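Local atomic coordinates of SusD homolog (Bacteroides thetaiotaomicron VPI-5482, PDB entry 3FDH), a protein that probably binds glycans at the outer-membrane surface as a SusD-family lipoprotein and passes them to a partner transporter. Residues 39-44 with 76-81; 247-252 with 425-430; 333-338 with 357-362; 402-407 with 413-418. All coordinates share one frame; numbering follows the deposited sequence.

Contact 1: residues 39-44 with 76-81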
loop_
_atom_site.group_PDB
_atom_site.type_symbol
_atom_site.label_atom_id
_atom_site.label_comp_id
_atom_site.label_asym_id
_atom_site.label_seq_id
_atom_site.Cartn_x
_atom_site.Cartn_y
_atom_site.Cartn_z
ATOM N N GLY A 39 -1.448 3.640 7.571
ATOM C CA GLY A 39 -2.223 3.617 8.822
ATOM C C GLY A 39 -3.250 2.500 8.826
ATOM O O GLY A 39 -3.014 1.425 8.298
ATOM N N ASP A 40 -4.446 2.802 9.308
ATOM C CA ASP A 40 -5.495 1.779 9.405
ATOM C C ASP A 40 -5.859 1.162 8.070
ATOM O O ASP A 40 -6.171 0.017 8.018
ATOM C CB ASP A 40 -6.797 2.332 9.991
ATOM C CG ASP A 40 -6.681 2.812 11.441
ATOM O OD1 ASP A 40 -5.751 2.405 12.143
ATOM O OD2 ASP A 40 -7.559 3.617 11.858
ATOM N N ILE A 41 -5.803 1.923 6.988
ATOM C CA ILE A 41 -6.153 1.368 5.669
ATOM C C ILE A 41 -5.272 0.147 5.407
ATOM O O ILE A 41 -5.747 -0.916 4.998
ATOM C CB ILE A 41 -5.962 2.387 4.528
ATOM C CG1 ILE A 41 -6.953 3.548 4.665
ATOM C CG2 ILE A 41 -6.193 1.732 3.161
ATOM C CD1 ILE A 41 -8.358 3.128 4.723
ATOM N N ASN A 42 -3.992 0.315 5.718
ATOM C CA ASN A 42 -2.946 -0.703 5.489
ATOM C C ASN A 42 -3.080 -1.842 6.489
ATOM O O ASN A 42 -2.880 -3.020 6.172
ATOM C CB ASN A 42 -1.536 -0.117 5.604
ATOM C CG ASN A 42 -0.421 -1.140 5.329
ATOM O OD1 ASN A 42 -0.213 -1.539 4.170
ATOM N ND2 ASN A 42 0.390 -1.473 6.367
ATOM N N THR A 43 -3.427 -1.450 7.707
ATOM C CA THR A 43 -3.580 -2.409 8.793
ATOM C C THR A 43 -4.651 -3.452 8.473
ATOM O O THR A 43 -4.432 -4.681 8.585
ATOM C CB THR A 43 -3.802 -1.663 10.130
ATOM O OG1 THR A 43 -2.580 -0.908 10.399
ATOM C CG2 THR A 43 -4.105 -2.683 11.278
ATOM N N TYR A 44 -5.801 -2.952 8.051
ATOM C CA TYR A 44 -6.937 -3.817 7.716
ATOM C C TYR A 44 -6.690 -4.569 6.424
ATOM O O TYR A 44 -6.992 -5.761 6.305
ATOM C CB TYR A 44 -8.251 -3.039 7.725
ATOM C CG TYR A 44 -8.751 -2.708 9.102
ATOM C CD1 TYR A 44 -8.104 -1.752 9.907
ATOM C CD2 TYR A 44 -9.888 -3.312 9.611
ATOM C CE1 TYR A 44 -8.595 -1.429 11.191
ATOM C CE2 TYR A 44 -10.381 -3.015 10.901
ATOM C CZ TYR A 44 -9.742 -2.065 11.677
ATOM O OH TYR A 44 -10.264 -1.788 12.930
ATOM N N ASN A 76 -13.500 5.629 9.979
ATOM C CA ASN A 76 -13.848 7.058 10.115
ATOM C C ASN A 76 -12.630 7.951 10.260
ATOM O O ASN A 76 -12.504 8.995 9.614
ATOM C CB ASN A 76 -14.786 7.322 11.278
ATOM C CG ASN A 76 -15.449 8.684 11.164
ATOM O OD1 ASN A 76 -15.965 9.038 10.110
ATOM N ND2 ASN A 76 -15.409 9.462 12.233
ATOM N N ASN A 77 -11.706 7.529 11.110
ATOM C CA ASN A 77 -10.479 8.294 11.315
ATOM C C ASN A 77 -9.641 8.399 10.046
ATOM O O ASN A 77 -9.157 9.485 9.684
ATOM C CB ASN A 77 -9.622 7.702 12.422
ATOM C CG ASN A 77 -10.175 7.966 13.795
ATOM O OD1 ASN A 77 -10.995 8.866 13.994
ATOM N ND2 ASN A 77 -9.721 7.174 14.771
ATOM N N SER A 78 -9.483 7.263 9.369
ATOM C CA SER A 78 -8.705 7.215 8.139
ATOM C C SER A 78 -9.325 8.104 7.099
ATOM O O SER A 78 -8.664 8.847 6.407
ATOM C CB SER A 78 -8.633 5.812 7.579
ATOM O OG SER A 78 -7.885 5.012 8.464
ATOM N N TRP A 79 -10.635 7.958 6.984
ATOM C CA TRP A 79 -11.475 8.768 6.087
ATOM C C TRP A 79 -11.268 10.271 6.336
ATOM O O TRP A 79 -10.953 11.064 5.450
ATOM C CB TRP A 79 -12.941 8.367 6.313
ATOM C CG TRP A 79 -13.993 9.235 5.718
ATOM C CD1 TRP A 79 -14.597 10.289 6.323
ATOM C CD2 TRP A 79 -14.638 9.086 4.434
ATOM N NE1 TRP A 79 -15.561 10.823 5.497
ATOM C CE2 TRP A 79 -15.599 10.103 4.331
ATOM C CE3 TRP A 79 -14.495 8.189 3.367
ATOM C CZ2 TRP A 79 -16.403 10.262 3.194
ATOM C CZ3 TRP A 79 -15.298 8.354 2.239
ATOM C CH2 TRP A 79 -16.233 9.367 2.168
ATOM N N ASN A 80 -11.489 10.666 7.564
ATOM C CA ASN A 80 -11.300 12.080 7.928
ATOM C C ASN A 80 -9.887 12.559 7.644
ATOM O O ASN A 80 -9.660 13.662 7.167
ATOM C CB ASN A 80 -11.628 12.301 9.394
ATOM C CG ASN A 80 -13.107 12.215 9.664
ATOM O OD1 ASN A 80 -13.931 12.544 8.800
ATOM N ND2 ASN A 80 -13.459 11.796 10.873
ATOM N N GLY A 81 -8.933 11.679 7.878
ATOM C CA GLY A 81 -7.511 12.016 7.704
ATOM C C GLY A 81 -7.106 12.229 6.252
ATOM O O GLY A 81 -6.353 13.146 5.925
HETATM O O HOH W 1 -9.792 4.592 10.788
HETATM O O HOH W 2 -5.326 5.865 9.709
HETATM O O HOH W 3 -7.564 5.354 13.844
#

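Contact 2: residues 247-252 with 425-430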
loop_
_atom_site.group_PDB
_atom_site.type_symbol
_atom_site.label_atom_id
_atom_site.label_comp_id
_atom_site.label_asym_id
_atom_site.label_seq_id
_atom_site.Cartn_x
_atom_site.Cartn_y
_atom_site.Cartn_z
ATOM N N ASN A 247 10.342 8.416 16.715
ATOM C CA ASN A 247 9.335 8.694 15.700
ATOM C C ASN A 247 9.160 7.425 14.880
ATOM O O ASN A 247 9.933 7.165 13.978
ATOM C CB ASN A 247 9.823 9.809 14.812
ATOM C CG ASN A 247 8.731 10.374 13.980
ATOM O OD1 ASN A 247 7.565 10.277 14.362
ATOM N ND2 ASN A 247 9.084 10.988 12.840
ATOM N N ILE A 248 8.129 6.661 15.206
ATOM C CA ILE A 248 8.027 5.296 14.684
ATOM C C ILE A 248 7.211 5.014 13.436
ATOM O O ILE A 248 6.327 5.750 13.039
ATOM C CB ILE A 248 7.577 4.354 15.815
ATOM C CG1 ILE A 248 6.090 4.516 16.109
ATOM C CG2 ILE A 248 8.446 4.585 17.065
ATOM C CD1 ILE A 248 5.629 3.806 17.420
ATOM N N ASN A 249 7.593 3.901 12.829
ATOM C CA ASN A 249 6.938 3.330 11.645
ATOM C C ASN A 249 5.516 2.946 12.058
ATOM O O ASN A 249 5.314 2.395 13.143
ATOM C CB ASN A 249 7.767 2.127 11.140
ATOM C CG ASN A 249 7.023 1.257 10.156
ATOM O OD1 ASN A 249 6.025 0.648 10.495
ATOM N ND2 ASN A 249 7.558 1.149 8.928
ATOM N N PRO A 250 4.527 3.199 11.185
ATOM C CA PRO A 250 3.122 3.027 11.549
ATOM C C PRO A 250 2.592 1.605 11.682
ATOM O O PRO A 250 1.648 1.368 12.445
ATOM C CB PRO A 250 2.396 3.796 10.455
ATOM C CG PRO A 250 3.303 3.695 9.267
ATOM C CD PRO A 250 4.674 3.853 9.873
ATOM N N PHE A 251 3.188 0.705 10.916
ATOM C CA PHE A 251 2.907 -0.724 10.955
ATOM C C PHE A 251 3.456 -1.241 12.310
ATOM O O PHE A 251 2.766 -1.903 13.098
ATOM C CB PHE A 251 3.559 -1.427 9.754
ATOM C CG PHE A 251 3.261 -2.902 9.679
ATOM C CD1 PHE A 251 2.082 -3.352 9.132
ATOM C CD2 PHE A 251 4.150 -3.832 10.167
ATOM C CE1 PHE A 251 1.782 -4.699 9.073
ATOM C CE2 PHE A 251 3.850 -5.164 10.129
ATOM C CZ PHE A 251 2.674 -5.615 9.567
ATOM N N TYR A 252 4.715 -0.914 12.562
ATOM C CA TYR A 252 5.328 -1.201 13.850
ATOM C C TYR A 252 4.468 -0.613 14.977
ATOM O O TYR A 252 4.234 -1.240 16.031
ATOM C CB TYR A 252 6.761 -0.625 13.905
ATOM C CG TYR A 252 7.331 -0.569 15.301
ATOM C CD1 TYR A 252 7.047 0.495 16.152
ATOM C CD2 TYR A 252 8.171 -1.565 15.761
ATOM C CE1 TYR A 252 7.566 0.530 17.431
ATOM C CE2 TYR A 252 8.689 -1.535 17.021
ATOM C CZ TYR A 252 8.383 -0.495 17.857
ATOM O OH TYR A 252 8.929 -0.461 19.107
ATOM N N TRP A 425 4.461 -7.716 0.887
ATOM C CA TRP A 425 4.320 -8.098 2.311
ATOM C C TRP A 425 5.507 -7.477 3.046
ATOM O O TRP A 425 6.652 -7.642 2.669
ATOM C CB TRP A 425 4.437 -9.608 2.446
ATOM C CG TRP A 425 4.478 -10.124 3.824
ATOM C CD1 TRP A 425 3.633 -9.785 4.845
ATOM C CD2 TRP A 425 5.334 -11.144 4.338
ATOM N NE1 TRP A 425 3.921 -10.496 5.983
ATOM C CE2 TRP A 425 4.990 -11.322 5.707
ATOM C CE3 TRP A 425 6.378 -11.928 3.786
ATOM C CZ2 TRP A 425 5.613 -12.253 6.506
ATOM C CZ3 TRP A 425 7.027 -12.806 4.603
ATOM C CH2 TRP A 425 6.625 -12.992 5.945
ATOM N N GLY A 426 5.213 -6.790 4.118
ATOM C CA GLY A 426 6.201 -6.138 4.946
ATOM C C GLY A 426 5.699 -5.092 5.920
ATOM O O GLY A 426 4.507 -5.087 6.302
ATOM N N ALA A 427 6.612 -4.205 6.280
ATOM C CA ALA A 427 6.371 -3.066 7.196
ATOM C C ALA A 427 6.350 -1.770 6.407
ATOM O O ALA A 427 6.375 -0.651 6.965
ATOM C CB ALA A 427 7.522 -3.013 8.281
ATOM N N SER A 428 6.318 -1.914 5.087
ATOM C CA SER A 428 6.436 -0.777 4.148
ATOM C C SER A 428 5.162 -0.004 3.807
ATOM O O SER A 428 5.223 1.024 3.115
ATOM C CB SER A 428 7.127 -1.211 2.840
ATOM O OG SER A 428 8.388 -1.813 3.096
ATOM N N GLY A 429 4.027 -0.516 4.268
ATOM C CA GLY A 429 2.717 0.075 3.980
ATOM C C GLY A 429 2.150 -0.347 2.637
ATOM O O GLY A 429 1.315 0.345 2.079
ATOM N N GLU A 430 2.579 -1.498 2.123
ATOM C CA GLU A 430 2.160 -1.955 0.758
ATOM C C GLU A 430 0.916 -2.837 0.653
ATOM O O GLU A 430 0.468 -3.180 -0.458
ATOM C CB GLU A 430 3.351 -2.598 0.032
ATOM C CG GLU A 430 4.462 -1.606 -0.244
ATOM C CD GLU A 430 5.564 -2.169 -1.131
ATOM O OE1 GLU A 430 6.242 -3.137 -0.709
ATOM O OE2 GLU A 430 5.754 -1.628 -2.249
#

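Contact 3: residues 333-338 with 357-362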
loop_
_atom_site.group_PDB
_atom_site.type_symbol
_atom_site.label_atom_id
_atom_site.label_comp_id
_atom_site.label_asym_id
_atom_site.label_seq_id
_atom_site.Cartn_x
_atom_site.Cartn_y
_atom_site.Cartn_z
HETATM N N MSE A 333 5.480 4.548 -2.762
HETATM C CA MSE A 333 5.524 3.727 -3.966
HETATM C C MSE A 333 6.921 3.232 -4.149
HETATM O O MSE A 333 7.874 4.032 -4.222
HETATM C CB MSE A 333 4.990 4.453 -5.205
HETATM C CG MSE A 333 4.695 3.447 -6.359
HETATM SE SE MSE A 333 4.366 4.261 -8.096
HETATM C CE MSE A 333 4.545 2.631 -9.128
ATOM N N SER A 334 7.031 1.902 -4.163
ATOM C CA SER A 334 8.324 1.231 -4.266
ATOM C C SER A 334 8.832 0.982 -5.669
ATOM O O SER A 334 8.095 0.924 -6.656
ATOM C CB SER A 334 8.292 -0.073 -3.512
ATOM O OG SER A 334 7.399 -0.986 -4.120
ATOM N N TYR A 335 10.156 0.839 -5.734
ATOM C CA TYR A 335 10.775 0.494 -6.976
ATOM C C TYR A 335 10.293 -0.879 -7.404
ATOM O O TYR A 335 9.999 -1.110 -8.579
ATOM C CB TYR A 335 12.288 0.512 -6.850
ATOM C CG TYR A 335 13.046 0.001 -8.065
ATOM C CD1 TYR A 335 13.015 0.657 -9.281
ATOM C CD2 TYR A 335 13.836 -1.147 -7.971
ATOM C CE1 TYR A 335 13.708 0.158 -10.373
ATOM C CE2 TYR A 335 14.554 -1.623 -9.045
ATOM C CZ TYR A 335 14.492 -0.981 -10.234
ATOM O OH TYR A 335 15.245 -1.485 -11.281
ATOM N N HIS A 336 10.135 -1.779 -6.437
ATOM C CA HIS A 336 9.704 -3.146 -6.778
ATOM C C HIS A 336 8.313 -3.110 -7.359
ATOM O O HIS A 336 8.046 -3.807 -8.324
ATOM C CB HIS A 336 9.864 -4.234 -5.669
ATOM C CG HIS A 336 9.316 -3.873 -4.331
ATOM N ND1 HIS A 336 10.048 -3.148 -3.400
ATOM C CD2 HIS A 336 8.127 -4.170 -3.744
ATOM C CE1 HIS A 336 9.310 -2.999 -2.308
ATOM N NE2 HIS A 336 8.135 -3.590 -2.504
ATOM N N GLU A 337 7.439 -2.299 -6.776
ATOM C CA GLU A 337 6.074 -2.188 -7.311
ATOM C C GLU A 337 6.137 -1.717 -8.761
ATOM O O GLU A 337 5.422 -2.203 -9.635
ATOM C CB GLU A 337 5.174 -1.223 -6.516
ATOM C CG GLU A 337 3.868 -1.025 -7.220
ATOM C CD GLU A 337 2.946 0.025 -6.627
ATOM O OE1 GLU A 337 3.115 0.503 -5.480
ATOM O OE2 GLU A 337 2.057 0.424 -7.371
ATOM N N LEU A 338 7.024 -0.789 -9.029
ATOM C CA LEU A 338 7.108 -0.238 -10.393
ATOM C C LEU A 338 7.580 -1.319 -11.376
ATOM O O LEU A 338 7.154 -1.406 -12.529
ATOM C CB LEU A 338 8.042 0.976 -10.418
ATOM C CG LEU A 338 8.090 1.760 -11.716
ATOM C CD1 LEU A 338 6.841 2.588 -11.874
ATOM C CD2 LEU A 338 9.389 2.619 -11.736
ATOM N N LEU A 357 10.691 -8.988 -14.221
ATOM C CA LEU A 357 10.232 -9.727 -13.058
ATOM C C LEU A 357 11.390 -9.995 -12.125
ATOM O O LEU A 357 11.252 -9.932 -10.911
ATOM C CB LEU A 357 9.568 -11.057 -13.454
ATOM C CG LEU A 357 8.945 -11.863 -12.306
ATOM C CD1 LEU A 357 7.765 -11.157 -11.548
ATOM C CD2 LEU A 357 8.453 -13.242 -12.858
ATOM N N LYS A 358 12.557 -10.254 -12.685
ATOM C CA LYS A 358 13.695 -10.571 -11.820
ATOM C C LYS A 358 14.068 -9.342 -11.013
ATOM O O LYS A 358 14.388 -9.400 -9.822
ATOM C CB LYS A 358 14.905 -11.064 -12.598
ATOM C CG LYS A 358 16.079 -11.412 -11.693
ATOM C CD LYS A 358 17.232 -12.007 -12.457
ATOM C CE LYS A 358 18.281 -12.584 -11.512
ATOM N NZ LYS A 358 19.466 -13.219 -12.188
ATOM N N GLU A 359 14.033 -8.219 -11.686
ATOM C CA GLU A 359 14.398 -6.953 -11.057
ATOM C C GLU A 359 13.439 -6.666 -9.908
ATOM O O GLU A 359 13.840 -6.222 -8.809
ATOM C CB GLU A 359 14.356 -5.829 -12.093
ATOM C CG GLU A 359 14.806 -4.480 -11.610
ATOM C CD GLU A 359 16.309 -4.357 -11.466
ATOM O OE1 GLU A 359 17.013 -5.331 -11.802
ATOM O OE2 GLU A 359 16.783 -3.306 -10.973
ATOM N N ALA A 360 12.174 -7.013 -10.131
ATOM C CA ALA A 360 11.112 -6.768 -9.160
ATOM C C ALA A 360 11.224 -7.702 -7.944
ATOM O O ALA A 360 11.146 -7.284 -6.807
ATOM C CB ALA A 360 9.719 -6.931 -9.834
ATOM N N VAL A 361 11.458 -8.970 -8.216
ATOM C CA VAL A 361 11.619 -9.986 -7.157
ATOM C C VAL A 361 12.854 -9.691 -6.305
ATOM O O VAL A 361 12.791 -9.741 -5.072
ATOM C CB VAL A 361 11.763 -11.444 -7.741
ATOM C CG1 VAL A 361 12.132 -12.444 -6.667
ATOM C CG2 VAL A 361 10.496 -11.835 -8.471
ATOM N N VAL A 362 13.965 -9.378 -6.948
ATOM C CA VAL A 362 15.194 -9.092 -6.211
ATOM C C VAL A 362 14.966 -7.832 -5.354
ATOM O O VAL A 362 15.222 -7.851 -4.162
ATOM C CB VAL A 362 16.441 -8.955 -7.141
ATOM C CG1 VAL A 362 17.678 -8.443 -6.385
ATOM C CG2 VAL A 362 16.762 -10.307 -7.833
#

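Contact 4: residues 402-407 with 413-418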
loop_
_atom_site.group_PDB
_atom_site.type_symbol
_atom_site.label_atom_id
_atom_site.label_comp_id
_atom_site.label_asym_id
_atom_site.label_seq_id
_atom_site.Cartn_x
_atom_site.Cartn_y
_atom_site.Cartn_z
ATOM N N ASP A 402 16.671 -20.094 -9.747
ATOM C CA ASP A 402 16.505 -21.483 -9.310
ATOM C C ASP A 402 15.055 -21.888 -9.173
ATOM O O ASP A 402 14.723 -23.051 -9.350
ATOM C CB ASP A 402 17.225 -21.743 -7.967
ATOM C CG ASP A 402 18.738 -21.957 -8.114
ATOM O OD1 ASP A 402 19.228 -21.993 -9.249
ATOM O OD2 ASP A 402 19.435 -22.101 -7.079
ATOM N N VAL A 403 14.192 -20.916 -8.908
ATOM C CA VAL A 403 12.800 -21.207 -8.613
ATOM C C VAL A 403 11.760 -20.434 -9.440
ATOM O O VAL A 403 10.872 -21.021 -10.076
ATOM C CB VAL A 403 12.510 -20.928 -7.107
ATOM C CG1 VAL A 403 11.011 -21.104 -6.781
ATOM C CG2 VAL A 403 13.405 -21.803 -6.216
ATOM N N VAL A 404 11.895 -19.121 -9.447
ATOM C CA VAL A 404 10.881 -18.286 -10.083
ATOM C C VAL A 404 10.886 -18.341 -11.590
ATOM O O VAL A 404 9.835 -18.326 -12.221
ATOM C CB VAL A 404 10.931 -16.790 -9.614
ATOM C CG1 VAL A 404 9.860 -16.008 -10.311
ATOM C CG2 VAL A 404 10.757 -16.651 -8.084
ATOM N N LYS A 405 12.070 -18.474 -12.166
ATOM C CA LYS A 405 12.198 -18.382 -13.626
ATOM C C LYS A 405 11.321 -19.440 -14.326
ATOM O O LYS A 405 10.577 -19.146 -15.265
ATOM C CB LYS A 405 13.684 -18.488 -14.038
ATOM C CG LYS A 405 13.937 -18.265 -15.517
ATOM C CD LYS A 405 15.346 -18.661 -15.946
ATOM C CE LYS A 405 16.417 -17.680 -15.481
ATOM N NZ LYS A 405 17.788 -18.060 -15.995
ATOM N N ALA A 406 11.407 -20.668 -13.850
ATOM C CA ALA A 406 10.647 -21.761 -14.456
ATOM C C ALA A 406 9.136 -21.558 -14.290
ATOM O O ALA A 406 8.372 -21.831 -15.204
ATOM C CB ALA A 406 11.091 -23.128 -13.905
ATOM N N LYS A 407 8.722 -21.033 -13.144
ATOM C CA LYS A 407 7.300 -20.820 -12.857
ATOM C C LYS A 407 6.778 -19.707 -13.733
ATOM O O LYS A 407 5.638 -19.746 -14.221
ATOM C CB LYS A 407 7.069 -20.524 -11.371
ATOM C CG LYS A 407 7.314 -21.739 -10.495
ATOM C CD LYS A 407 7.148 -21.400 -9.056
ATOM C CE LYS A 407 7.547 -22.536 -8.091
ATOM N NZ LYS A 407 6.697 -23.763 -8.152
ATOM N N LEU A 413 1.954 -14.253 -16.437
ATOM C CA LEU A 413 1.153 -13.306 -15.664
ATOM C C LEU A 413 0.877 -13.749 -14.233
ATOM O O LEU A 413 1.025 -12.980 -13.278
ATOM C CB LEU A 413 -0.178 -12.994 -16.360
ATOM C CG LEU A 413 -1.036 -11.935 -15.646
ATOM C CD1 LEU A 413 -0.318 -10.595 -15.494
ATOM C CD2 LEU A 413 -2.368 -11.794 -16.398
ATOM N N GLN A 414 0.422 -14.983 -14.131
ATOM C CA GLN A 414 0.045 -15.578 -12.850
ATOM C C GLN A 414 1.184 -15.451 -11.874
ATOM O O GLN A 414 1.004 -15.006 -10.754
ATOM C CB GLN A 414 -0.307 -17.057 -13.006
ATOM C CG GLN A 414 -0.553 -17.740 -11.685
ATOM C CD GLN A 414 -0.955 -19.192 -11.842
ATOM O OE1 GLN A 414 -2.040 -19.473 -12.290
ATOM N NE2 GLN A 414 -0.088 -20.115 -11.431
ATOM N N GLU A 415 2.342 -15.894 -12.330
ATOM C CA GLU A 415 3.577 -15.900 -11.528
ATOM C C GLU A 415 4.016 -14.492 -11.143
ATOM O O GLU A 415 4.430 -14.224 -10.016
ATOM C CB GLU A 415 4.696 -16.641 -12.239
ATOM C CG GLU A 415 5.964 -16.701 -11.417
ATOM C CD GLU A 415 5.841 -17.448 -10.052
ATOM O OE1 GLU A 415 4.898 -18.243 -9.806
ATOM O OE2 GLU A 415 6.750 -17.252 -9.215
ATOM N N THR A 416 3.908 -13.595 -12.104
ATOM C CA THR A 416 4.213 -12.195 -11.890
ATOM C C THR A 416 3.367 -11.610 -10.762
ATOM O O THR A 416 3.875 -10.939 -9.886
ATOM C CB THR A 416 4.065 -11.350 -13.201
ATOM O OG1 THR A 416 5.037 -11.813 -14.164
ATOM C CG2 THR A 416 4.240 -9.788 -12.927
HETATM N N MSE A 417 2.083 -11.913 -10.722
HETATM C CA MSE A 417 1.243 -11.274 -9.743
HETATM C C MSE A 417 1.399 -11.933 -8.367
HETATM O O MSE A 417 1.261 -11.263 -7.323
HETATM C CB MSE A 417 -0.184 -11.305 -10.222
HETATM C CG MSE A 417 -0.418 -10.628 -11.590
HETATM SE SE MSE A 417 0.202 -8.802 -11.569
HETATM C CE MSE A 417 -0.974 -8.168 -10.166
ATOM N N ILE A 418 1.691 -13.241 -8.380
ATOM C CA ILE A 418 2.018 -13.967 -7.120
ATOM C C ILE A 418 3.265 -13.332 -6.495
ATOM O O ILE A 418 3.325 -13.068 -5.291
ATOM C CB ILE A 418 2.217 -15.485 -7.319
ATOM C CG1 ILE A 418 0.862 -16.141 -7.652
ATOM C CG2 ILE A 418 2.767 -16.089 -6.044
ATOM C CD1 ILE A 418 0.910 -17.654 -8.084
#

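Contact 1: residues 39-44 with 76-81
Asp40 and Ile41 meet Ser78 in a small, largely water-mediated contact between the beginnings of two helices, 40-48 and 76-95, of this mostly helical SusD-type chain, about 12 Å from the centre of the chain to that of the contact, with Ile41 and Ser78 buried and Asp40 partly exposed. Ser78 is at the centre of it, touched by both residues of the other helix. Its CB lies against the end of the isoleucine, 3.9 Å from Ile41 CD1, while its hydroxyl turns to the aspartate and Ser78 OG comes within 3.3 Å of Asp40 CB. The Ser78 hydroxyl takes the position anti to its own carbonyl carbon (chi1 -67°), which brings OG beside its backbone N and over toward the first turn of the other helix.

The carboxylate does not bond to the serine directly; three waters fill in. Water 1 stands 2.7 Å from Asp40 OD2 and accepts from Ser78 N at 3.0 Å. Water 2 sits between Asp40 N and Ser78 OG, 3.0 Å from that hydroxyl. Water 3 donates to Asp40 OD2 at 2.6 Å and accepts from Asn77 ND2. Farther out, Phe75 also packs against Ile41, and Trp79 turns away from the contact to donate its NE1 to Asp470.

Both Asp40 N and Ser78 N belong to first turns, where backbone N-H groups have no acceptor one turn earlier in their own helix, and here each is taken up by a water. The aspartate lies near the N-terminal turns of both helices, which would probably favour its charged form. The chemistry implies a hydrated polar seam, with Ile41 and Ser78 CB supplying the dry side.

Contact 2: residues 247-252 with 425-430
Asn249 reaches straight across to Ala427: its ND2 donates to Ala427 O at 2.9 Å, with an N-H...O angle of 178°. This is the N-cap residue of helix 250-258, so one amide both starts that helix and ties it to the loop 425-430 that leads from helix 412-423 to helix 431-443. The acceptor lies practically in the amide plane of Asn249. Next to it, Phe251 packs on the same loop. Gly426 O stands 3.7 Å above the phenyl plane of Phe251, over the ring centre, and the Ala427 methyl, CB, lies 3.9 Å from Phe251 CD2. With its ring anti to the backbone N (chi1 -177°), Phe251 is carried out over the loop backbone, where it meets that carbonyl oxygen.

What positions the amide is the cap itself. Asn249 OD1 accepts from Tyr252 N at 2.9 Å and, more weakly, from Phe251 N, so the oxygen is committed to the first turn, leaving the NH2 for the carbonyls of Ala427 and Ala328. The second ND2 bond goes to Ala328 O, its stronger polar partner, and the Asn249 backbone pairs with Lys326. The amide is thus held from both ends and can hardly flip.

Beyond this shell, Phe261 meets the Phe251 ring with planes about 25° apart, and Asn42 and Ser46 of helix 40-48 also touch it. Ser428 keeps the loop in line by backbone bonding to Leu331 and by OG pairing with Asn367. Gly429 bends the loop with a positive phi, and two residues before it Ala427 CA rests 3.8 Å from Phe251 CD2.

Contact 3: residues 333-338 with 357-362
His336 and Ala360 mark the tight part of this antiparallel pairing of helix 335-348 with helix 354-379. Their CA atoms are 4.6 Å apart, a spacing close enough for backbone atoms of the two helices to take part in the contact. His336 CB presses on Ala360 O at 3.5 Å, and in return Ala360 CB lies 3.9 Å from His336 O. The imidazole itself leads away: its CG is wedged between the backbone N and the carbonyl carbon (chi1 50°), which turns the ring back over Ser334. The Ser334 OG sits 3.1 Å above the His336 ring plane, over its centre. Ser334 OG also caps the helix, accepting from Glu337 N at 3.0 Å, and both Ser334 OG and His336 NE2 bond to the Glu430 carboxylate.

The other side is looser, and opens toward solvent. Here Tyr335 reaches across to the neighbouring helix, and its OH donates to OE2 of the partly exposed Glu359. The modelled separation of those two oxygens is unusually short, so its exact value is doubtful. Glu359 leaves its helix with an extended first torsion and then bends at chi2, 75°, to bring the carboxylate back to the phenol. OE2 arrives at the ring edge, in the ring plane, while the carboxylate plane stands 89° from the ring.

Backbone atoms thus meet closely at His336 and Ala360, and the phenol joins the carboxylate on the more exposed side, at a distance that should not be taken literally. Chemically, a phenol donating to the carboxylate would probably help keep Glu359 charged.

Contact 4: residues 402-407 with 413-418
Two consecutive helices joined by a tight turn bring Glu415 against Val404 and Lys407, where helix 393-410 gives way almost at once to helix 412-423. Glu415 is the side chain that bridges the gap. Its CG runs out anti to the backbone N, and the chain then bends at chi2 (61°), which lays the carboxylate over the last full turns of the preceding helix. Glu415 OE2 comes to 3.5 Å from Val404 CG1. Glu415 OE1 is the same distance, 3.5 Å, from Lys407 CB, and Glu415 CB itself stands 3.8 Å from Lys407 O. The acid thus touches carbon on both residues, and its oxygens find their bonds elsewhere: OE1 with Tyr274 OH, OE2 with Gln419 NE2 one turn along its own helix.

Lys407 starts toward Glu415 but its end leads off. The chain is extended as far as CE and bends only at chi4, leaving Lys407 NZ 6.0 Å from Glu415 OE1, too far for a salt bridge. The ammonium instead makes a cation-pi contact with Tyr274, so the one tyrosine serves both charged side chains, its hydroxyl for the acid and its ring for the lysine. The opposite charges probably still steady each other through space.

Val404, reached through a wider pi-type turn at 402-404, also packs on Leu357 of helix 354-379, while Thr416 on the far side of the second helix touches Ala343 and Cys347. The buried carboxylate is satisfied by Tyr274 and Gln419, without any bond across the turn. Consecutive helices joined by a short turn are consistent with the alpha-helical architecture of this SusD-like family, placed in the TPR clan.

Contacts 1, 2 and 3 follow one another through the interior by way of the loop 425-430. Asn42 of contact 1 accepts from Ala431 N and Thr432 N at the start of helix 431-443 and touches Phe251 of contact 2. Glu430, just before that helix, brings its OE2 to 2.6 Å from Ser334 OG and its OE1 to 2.6 Å from His336 NE2 in contact 3. Contact 3 passes on to contact 4, centres 13 Å apart, through Leu357, which packs on Thr416 and Val404. Contacts 1 and 4 lie on opposite sides of the chain's centre, centres about 33 Å apart. No bound sugar marks a binding site near any of them.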